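Local coordinates for protein myroilysin (Myroides profundi, PDB 5CZW) that probably cleaves proteins as a zinc-dependent metalloendopeptidase of the astacin (M12A) family of metzincins, and is activated by a cysteine-switch mechanism, at residues K162-Y167 with D178-L183. The protein carries 1 engineered substitution. Sequence-based numbering, arbitrary orientation.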
loop_
_atom_site.group_PDB
_atom_site.type_symbol
_atom_site.label_atom_id
_atom_site.label_comp_id
_atom_site.label_asym_id
_atom_site.label_seq_id
_atom_site.Cartn_x
_atom_site.Cartn_y
_atom_site.Cartn_z
ATOM N N LYS A 162 -19.542 7.141 -5.572
ATOM C CA LYS A 162 -18.435 6.447 -6.176
ATOM C C LYS A 162 -17.572 5.772 -5.138
ATOM O O LYS A 162 -17.043 4.737 -5.368
ATOM C CB LYS A 162 -17.582 7.340 -7.051
ATOM C CG LYS A 162 -18.151 7.656 -8.411
ATOM C CD LYS A 162 -17.390 7.043 -9.599
ATOM C CE LYS A 162 -16.397 8.010 -10.219
ATOM N NZ LYS A 162 -15.284 7.616 -11.147
ATOM N N VAL A 163 -17.444 6.400 -3.997
ATOM C CA VAL A 163 -16.580 5.863 -2.979
ATOM C C VAL A 163 -17.228 4.572 -2.493
ATOM O O VAL A 163 -16.583 3.517 -2.347
ATOM C CB VAL A 163 -16.332 6.882 -1.864
ATOM C CG1 VAL A 163 -15.688 6.218 -0.679
ATOM C CG2 VAL A 163 -15.507 8.047 -2.412
ATOM N N TYR A 164 -18.547 4.613 -2.304
ATOM C CA TYR A 164 -19.202 3.397 -1.809
ATOM C C TYR A 164 -18.992 2.219 -2.734
ATOM O O TYR A 164 -18.727 1.087 -2.285
ATOM C CB TYR A 164 -20.679 3.666 -1.591
ATOM C CG TYR A 164 -20.960 4.591 -0.424
ATOM C CD1 TYR A 164 -20.340 4.401 0.800
ATOM C CD2 TYR A 164 -21.886 5.626 -0.537
ATOM C CE1 TYR A 164 -20.586 5.237 1.869
ATOM C CE2 TYR A 164 -22.122 6.489 0.495
ATOM C CZ TYR A 164 -21.483 6.306 1.710
ATOM O OH TYR A 164 -21.767 7.134 2.795
ATOM N N ALA A 165 -19.079 2.498 -4.037
ATOM C CA ALA A 165 -18.968 1.490 -5.093
ATOM C C ALA A 165 -17.565 0.868 -5.186
ATOM O O ALA A 165 -17.404 -0.310 -5.367
ATOM C CB ALA A 165 -19.281 2.110 -6.437
ATOM N N TYR A 166 -16.569 1.718 -5.065
ATOM C CA TYR A 166 -15.166 1.273 -5.110
ATOM C C TYR A 166 -14.733 0.359 -3.978
ATOM O O TYR A 166 -13.951 -0.583 -4.226
ATOM C CB TYR A 166 -14.238 2.517 -5.041
ATOM C CG TYR A 166 -12.806 2.173 -5.377
ATOM C CD1 TYR A 166 -12.425 1.751 -6.666
ATOM C CD2 TYR A 166 -11.828 2.216 -4.382
ATOM C CE1 TYR A 166 -11.066 1.438 -6.949
ATOM C CE2 TYR A 166 -10.525 1.883 -4.670
ATOM C CZ TYR A 166 -10.144 1.513 -5.946
ATOM O OH TYR A 166 -8.812 1.167 -6.140
ATOM N N TYR A 167 -15.113 0.679 -2.727
ATOM C CA TYR A 167 -14.628 -0.025 -1.537
ATOM C C TYR A 167 -15.510 -1.226 -1.146
ATOM O O TYR A 167 -15.104 -2.037 -0.289
ATOM C CB TYR A 167 -14.430 0.876 -0.339
ATOM C CG TYR A 167 -13.300 1.887 -0.479
ATOM C CD1 TYR A 167 -13.504 3.126 -1.059
ATOM C CD2 TYR A 167 -12.034 1.533 -0.109
ATOM C CE1 TYR A 167 -12.504 4.042 -1.206
ATOM C CE2 TYR A 167 -11.002 2.461 -0.279
ATOM C CZ TYR A 167 -11.198 3.654 -0.809
ATOM O OH TYR A 167 -10.175 4.562 -0.837
ATOM N N ASP A 178 -19.234 0.610 6.881
ATOM C CA ASP A 178 -17.786 0.346 6.890
ATOM C C ASP A 178 -17.027 1.520 6.264
ATOM O O ASP A 178 -16.030 1.997 6.820
ATOM C CB ASP A 178 -17.434 -0.941 6.125
ATOM C CG ASP A 178 -17.902 -2.246 6.816
ATOM O OD1 ASP A 178 -17.992 -2.284 8.068
ATOM O OD2 ASP A 178 -18.126 -3.238 6.056
ATOM N N VAL A 179 -17.468 1.997 5.101
ATOM C CA VAL A 179 -16.810 3.111 4.464
ATOM C C VAL A 179 -16.898 4.391 5.298
ATOM O O VAL A 179 -15.900 5.112 5.497
ATOM C CB VAL A 179 -17.405 3.350 3.068
ATOM C CG1 VAL A 179 -16.821 4.633 2.468
ATOM C CG2 VAL A 179 -17.087 2.199 2.176
ATOM N N ASP A 180 -18.101 4.691 5.835
ATOM C CA ASP A 180 -18.213 5.873 6.671
ATOM C C ASP A 180 -17.289 5.862 7.910
ATOM O O ASP A 180 -16.711 6.900 8.257
ATOM C CB ASP A 180 -19.674 6.077 7.149
ATOM C CG ASP A 180 -20.672 6.283 6.024
ATOM O OD1 ASP A 180 -20.362 6.725 4.881
ATOM O OD2 ASP A 180 -21.864 6.000 6.304
ATOM N N ASN A 181 -17.157 4.706 8.579
ATOM C CA ASN A 181 -16.287 4.584 9.740
ATOM C C ASN A 181 -14.838 4.441 9.352
ATOM O O ASN A 181 -14.004 5.041 9.993
ATOM C CB ASN A 181 -16.689 3.422 10.648
ATOM C CG ASN A 181 -18.055 3.639 11.293
ATOM O OD1 ASN A 181 -18.799 2.684 11.547
ATOM N ND2 ASN A 181 -18.401 4.908 11.520
ATOM N N ASN A 182 -14.530 3.630 8.331
ATOM C CA ASN A 182 -13.113 3.285 8.077
ATOM C C ASN A 182 -12.393 4.256 7.129
ATOM O O ASN A 182 -11.121 4.420 7.194
ATOM C CB ASN A 182 -13.002 1.829 7.553
ATOM C CG ASN A 182 -13.551 0.788 8.539
ATOM O OD1 ASN A 182 -13.600 0.989 9.738
ATOM N ND2 ASN A 182 -14.015 -0.316 7.999
ATOM N N LEU A 183 -13.154 4.951 6.301
ATOM C CA LEU A 183 -12.589 5.853 5.307
ATOM C C LEU A 183 -12.875 7.339 5.607
ATOM O O LEU A 183 -11.939 8.109 5.921
ATOM C CB LEU A 183 -12.982 5.432 3.915
ATOM C CG LEU A 183 -12.318 6.254 2.831
ATOM C CD1 LEU A 183 -10.890 5.739 2.611
ATOM C CD2 LEU A 183 -13.046 6.235 1.557
#
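The hydroxyl of Y164 donates a short hydrogen bond to D180, 2.5 Å from OH to OD1, taken on the syn lone pair of that oxygen. The bond ties together two short helices, 160-167 and 178-184, of the astacin-family metzincin domain; the axes of segments 162-167 and 178-183 stand 92° apart and approach to 10.5 Å. OD1 lies in the plane of the Y164 ring at its edge, while the carboxylate is turned 70° against the ring. The other oxygen, OD2, is hydrogen-bonded by NZ of the dimethylated lysine at position 176, in the linker between the helices, so the carboxylate is held through both oxygens; the positive charge expected there would reinforce its ionised form.

Alongside this polar link the packing is apolar and buried. V179, with its CA 6.7 Å from that of Y164, points toward segment 162-167 and presents different branches to different neighbours. CB meets the edge of the Y164 ring at CD1. V179 CG1, anti to the backbone N (chi1 173°), touches V163 CG1. V179 CG2 reaches Y167 CB at 3.9 Å. One turn on, L183 CD2 touches both V163 and Y167; it lies 3.6 Å from Y167 CE1, with the side chains of L183 and Y167 roughly at right angles. The Y167 ring is flanked on one face by CD2 of Y166.

The contact borders the catalytic region: the Y167 side chain lies about 10 Å from the zinc ion and touches V22, next to the metal-binding C23 of the propeptide. V163 CG1 and L183 CD2 make the tightest carbon contact between the two segments, 3.5 Å, slightly inside usual van der Waals separation.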